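Local coordinates for putative thiosulfate sulfurtransferase YOR285W (Saccharomyces cerevisiae, PDB 3D1P), which transfers sulfur from thiosulfate to glutathione, making the S-sulfanylglutathione that links sulfide oxidation to the sulfur dioxygenase step in mitochondria, at residues G124-N127 / D128-H132; F96-S100 / G101-G105. All coordinates share one frame; numbering follows the deposited sequence.

Two local contacts in one rhodanese-like domain illustrate how the same short sequence separation can serve different ends. Contact 2, nearer the centre of the chain, bends strand 93-97 through the catalytic loop into helix 102-112, and its chemistry is that of backbone amides, a cysteine sulfur and an arginine. Contact 1 lies farther out, within helix 125-131, and depends on helical bonds, a doubly gripped carbonyl and one buried hydrophobic flank, while its other side is largely exposed. The two meet directly: Met126 N lies 2.9 Å from Cys98 O, a probable hydrogen bond, and Cys98 N bonds to Ser125 OG, which also bonds to Tyr122 O, bonding the start of the helix to the loop.

Contact 1: G124-N127 / D128-H132; sequences GSMN and DWVSH
The carbonyl oxygen of Asn127 takes the helix bond from Ser131 N and, in one of the two conformers modelled for the serine, a second and therefore less certain bond from Ser131 OG, 2.8 Å away on the opposite face of the carbonyl plane. With OG set anti to its own carbonyl carbon (chi1 -73°), the hydroxyl folds back over the preceding turn. Asp128 O is gripped twice: His132 N and His132 ND1 approach from opposite faces, ND1 at 2.7 Å with the oxygen close to the imidazole plane. Both pairs span the last turn of helix 125-131, the last helix of this rhodanese-like domain, with His132 just beyond it. On a buried flank, Met126, a selenomethionine, runs alongside Trp129 in an oblique Met-aromatic contact, described here for one of two conformers and to that extent tentative. Bends at chi2 and chi3 curl the chain round, bringing Met126 CE to 3.6 Å from Trp129 CD1. The indole itself packs on Met30 and Val34 of helix 27-36, joining the two helices. At the first turn, Asp128 CB rests 3.2 Å from Gly124 O, while the Asp128 carboxylate bonds to the Tyr122 hydroxyl through OD2.

Contact 2: F96-S100 / G101-G105; sequences FYCAS and GKRGG
The Arg103 guanidinium lays one face over Cys98 CB, which lies 3.8 Å from Arg103 NE, and turns its edge to Ala99, where NH2 comes within 3.6 Å of the Ala99 methyl. A bend at chi3 (-72°) swings the group back over the cysteine, and a salt bridge from NH1 to Glu51 holds it there. Water 1 sits in the guanidinium plane, accepting from Arg103 NH2 and from Ser100 N, and so ties the arginine to the loop. From the covered CB, Cys98 SG turns between its backbone N and carbonyl carbon (chi1 58°), directed into the curve of the chain. Gly104 N donates to Cys98 SG at 3.3 Å in a fairly straight bond (161°), and Gly101 N lies 3.2 Å from the same sulfur. This is the cradle-like active-site loop of the rhodanese fold, six residues from the catalytic cysteine to Arg103, with amides gathered round the sulfur that carries the persulfide intermediate. With an alanine here, the Gly104 amide would probably lose its acceptor and the loop the sulfur that carries the persulfide. Behind the loop, Gly104 lets helix 102-112 pack close on strand 93-97: a CB there would come 2.7 Å from Tyr97 CA. The Gly104 carbonyl oxygen, in turn, lies 3.5 Å from Phe96 CB.

Contact 1: G124-N127 / D128-H132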
loop_
_atom_site.group_PDB
_atom_site.type_symbol
_atom_site.label_atom_id
_atom_site.label_comp_id
_atom_site.label_asym_id
_atom_site.label_seq_id
_atom_site.Cartn_x
_atom_site.Cartn_y
_atom_site.Cartn_z
ATOM N N GLY A 124 9.039 -1.738 -6.600
ATOM C CA GLY A 124 9.903 -2.767 -6.099
ATOM C C GLY A 124 9.282 -3.595 -4.990
ATOM O O GLY A 124 9.622 -4.764 -4.797
ATOM N N SER A 125 8.363 -2.971 -4.248
ATOM C CA SER A 125 7.515 -3.668 -3.316
ATOM C C SER A 125 8.336 -4.294 -2.178
ATOM O O SER A 125 9.468 -3.906 -1.923
ATOM C CB SER A 125 6.599 -4.641 -4.061
ATOM O OG SER A 125 5.609 -3.926 -4.818
HETATM N N MSE A 126 7.720 -5.228 -1.429
HETATM C CA MSE A 126 8.427 -5.735 -0.252
HETATM C C MSE A 126 9.658 -6.539 -0.608
HETATM O O MSE A 126 10.588 -6.629 0.203
HETATM C CB MSE A 126 7.472 -6.498 0.668
HETATM C CG MSE A 126 6.467 -5.611 1.360
HETATM SE SE MSE A 126 7.250 -4.278 2.531
HETATM C CE MSE A 126 8.048 -5.488 3.797
ATOM N N ASN A 127 9.738 -7.108 -1.822
ATOM C CA ASN A 127 10.970 -7.772 -2.212
ATOM C C ASN A 127 12.102 -6.751 -2.243
ATOM O O ASN A 127 13.210 -7.020 -1.779
ATOM C CB ASN A 127 10.835 -8.436 -3.591
ATOM C CG ASN A 127 9.970 -9.662 -3.580
ATOM O OD1 ASN A 127 9.362 -10.051 -2.581
ATOM N ND2 ASN A 127 9.870 -10.288 -4.779
ATOM N N ASP A 128 11.830 -5.579 -2.820
ATOM C CA ASP A 128 12.808 -4.509 -2.858
ATOM C C ASP A 128 13.160 -4.029 -1.451
ATOM O O ASP A 128 14.340 -3.827 -1.112
ATOM C CB ASP A 128 12.265 -3.386 -3.722
ATOM C CG ASP A 128 13.189 -2.181 -3.822
ATOM O OD1 ASP A 128 13.866 -2.049 -4.868
ATOM O OD2 ASP A 128 13.195 -1.375 -2.870
ATOM N N TRP A 129 12.147 -3.860 -0.615
ATOM C CA TRP A 129 12.356 -3.361 0.733
ATOM C C TRP A 129 13.318 -4.280 1.484
ATOM O O TRP A 129 14.332 -3.841 2.053
ATOM C CB TRP A 129 11.008 -3.250 1.445
ATOM C CG TRP A 129 11.070 -2.634 2.817
ATOM C CD1 TRP A 129 10.926 -3.283 4.001
ATOM C CD2 TRP A 129 11.179 -1.225 3.135
ATOM N NE1 TRP A 129 10.948 -2.382 5.044
ATOM C CE2 TRP A 129 11.106 -1.118 4.536
ATOM C CE3 TRP A 129 11.312 -0.052 2.371
ATOM C CZ2 TRP A 129 11.198 0.122 5.191
ATOM C CZ3 TRP A 129 11.419 1.159 3.010
ATOM C CH2 TRP A 129 11.355 1.230 4.416
ATOM N N VAL A 130 13.013 -5.579 1.486
ATOM C CA VAL A 130 13.838 -6.540 2.199
ATOM C C VAL A 130 15.197 -6.698 1.516
ATOM O O VAL A 130 16.231 -6.830 2.196
ATOM C CB VAL A 130 13.100 -7.868 2.342
ATOM C CG1 VAL A 130 14.004 -8.992 2.871
ATOM C CG2 VAL A 130 11.891 -7.666 3.238
ATOM N N SER A 131 15.280 -6.675 0.196
ATOM C CA SER A 131 16.554 -6.776 -0.494
ATOM C C SER A 131 17.539 -5.716 -0.030
ATOM O O SER A 131 18.743 -5.968 0.031
ATOM C CB SER A 131 16.372 -6.626 -2.017
ATOM O OG SER A 131 15.779 -7.781 -2.590
ATOM N N HIS A 132 17.033 -4.512 0.234
ATOM C CA HIS A 132 17.852 -3.381 0.631
ATOM C C HIS A 132 17.982 -3.244 2.138
ATOM O O HIS A 132 18.603 -2.290 2.603
ATOM C CB HIS A 132 17.289 -2.083 0.051
ATOM C CG HIS A 132 17.355 -1.991 -1.429
ATOM N ND1 HIS A 132 16.359 -2.434 -2.242
ATOM C CD2 HIS A 132 18.279 -1.461 -2.259
ATOM C CE1 HIS A 132 16.672 -2.216 -3.503
ATOM N NE2 HIS A 132 17.847 -1.648 -3.548
#

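Contact 2: F96-S100 / G101-G105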
loop_
_atom_site.group_PDB
_atom_site.type_symbol
_atom_site.label_atom_id
_atom_site.label_comp_id
_atom_site.label_asym_id
_atom_site.label_seq_id
_atom_site.Cartn_x
_atom_site.Cartn_y
_atom_site.Cartn_z
ATOM N N PHE A 96 0.853 2.028 -3.208
ATOM C CA PHE A 96 0.511 0.628 -3.317
ATOM C C PHE A 96 1.724 -0.244 -3.617
ATOM O O PHE A 96 2.577 0.107 -4.449
ATOM C CB PHE A 96 -0.463 0.427 -4.478
ATOM C CG PHE A 96 -1.810 0.979 -4.195
ATOM C CD1 PHE A 96 -2.809 0.182 -3.646
ATOM C CD2 PHE A 96 -2.091 2.324 -4.429
ATOM C CE1 PHE A 96 -4.053 0.724 -3.368
ATOM C CE2 PHE A 96 -3.339 2.859 -4.122
ATOM C CZ PHE A 96 -4.289 2.053 -3.571
ATOM N N TYR A 97 1.759 -1.424 -2.999
ATOM C CA TYR A 97 2.825 -2.402 -3.271
ATOM C C TYR A 97 2.371 -3.768 -2.763
ATOM O O TYR A 97 1.445 -3.897 -1.967
ATOM C CB TYR A 97 4.146 -1.983 -2.617
ATOM C CG TYR A 97 4.047 -1.707 -1.145
ATOM C CD1 TYR A 97 4.269 -2.717 -0.213
ATOM C CD2 TYR A 97 3.738 -0.450 -0.650
ATOM C CE1 TYR A 97 4.183 -2.485 1.129
ATOM C CE2 TYR A 97 3.627 -0.194 0.697
ATOM C CZ TYR A 97 3.867 -1.209 1.609
ATOM O OH TYR A 97 3.782 -0.939 2.944
ATOM N N CYS A 98 3.113 -4.777 -3.208
ATOM C CA CYS A 98 2.901 -6.154 -2.751
ATOM C C CYS A 98 4.278 -6.764 -2.421
ATOM O O CYS A 98 4.996 -6.218 -1.593
ATOM C CB CYS A 98 2.015 -6.957 -3.739
ATOM S SG CYS A 98 2.660 -7.056 -5.414
ATOM N N ALA A 99 4.600 -7.908 -3.058
ATOM C CA ALA A 99 5.913 -8.559 -2.912
ATOM C C ALA A 99 6.783 -8.176 -4.113
ATOM O O ALA A 99 7.801 -7.522 -3.935
ATOM C CB ALA A 99 5.762 -10.059 -2.774
ATOM N N SER A 100 6.363 -8.561 -5.325
ATOM C CA SER A 100 7.127 -8.250 -6.509
ATOM C C SER A 100 6.545 -7.127 -7.368
ATOM O O SER A 100 7.193 -6.695 -8.318
ATOM C CB SER A 100 7.368 -9.481 -7.388
ATOM O OG SER A 100 6.204 -10.075 -7.791
ATOM N N GLY A 101 5.344 -6.635 -7.048
ATOM C CA GLY A 101 4.750 -5.476 -7.668
ATOM C C GLY A 101 3.459 -5.684 -8.431
ATOM O O GLY A 101 2.722 -4.728 -8.620
ATOM N N LYS A 102 3.169 -6.882 -8.926
ATOM C CA LYS A 102 2.008 -7.031 -9.830
ATOM C C LYS A 102 0.703 -6.711 -9.125
ATOM O O LYS A 102 -0.160 -5.989 -9.652
ATOM C CB LYS A 102 1.940 -8.411 -10.433
ATOM C CG LYS A 102 0.772 -8.564 -11.411
ATOM C CD LYS A 102 0.808 -9.845 -12.183
ATOM C CE LYS A 102 -0.502 -10.150 -12.896
ATOM N NZ LYS A 102 -0.352 -11.214 -13.890
ATOM N N ARG A 103 0.497 -7.320 -7.944
ATOM C CA ARG A 103 -0.735 -7.089 -7.228
ATOM C C ARG A 103 -0.854 -5.634 -6.792
ATOM O O ARG A 103 -1.949 -5.065 -6.813
ATOM C CB ARG A 103 -0.843 -8.016 -6.028
ATOM C CG ARG A 103 -0.925 -9.491 -6.421
ATOM C CD ARG A 103 -0.773 -10.378 -5.215
ATOM N NE ARG A 103 0.585 -10.383 -4.713
ATOM C CZ ARG A 103 1.001 -10.935 -3.585
ATOM N NH1 ARG A 103 0.122 -11.360 -2.689
ATOM N NH2 ARG A 103 2.295 -11.046 -3.320
ATOM N N GLY A 104 0.254 -5.030 -6.353
ATOM C CA GLY A 104 0.236 -3.609 -6.036
ATOM C C GLY A 104 -0.263 -2.757 -7.207
ATOM O O GLY A 104 -1.064 -1.853 -7.030
ATOM N N GLY A 105 0.214 -3.065 -8.397
ATOM C CA GLY A 105 -0.206 -2.326 -9.562
ATOM C C GLY A 105 -1.688 -2.506 -9.852
ATOM O O GLY A 105 -2.392 -1.550 -10.228
HETATM O O HOH W 1 3.832 -10.061 -5.597
HETATM O O HOH W 2 5.209 -8.673 -9.829
#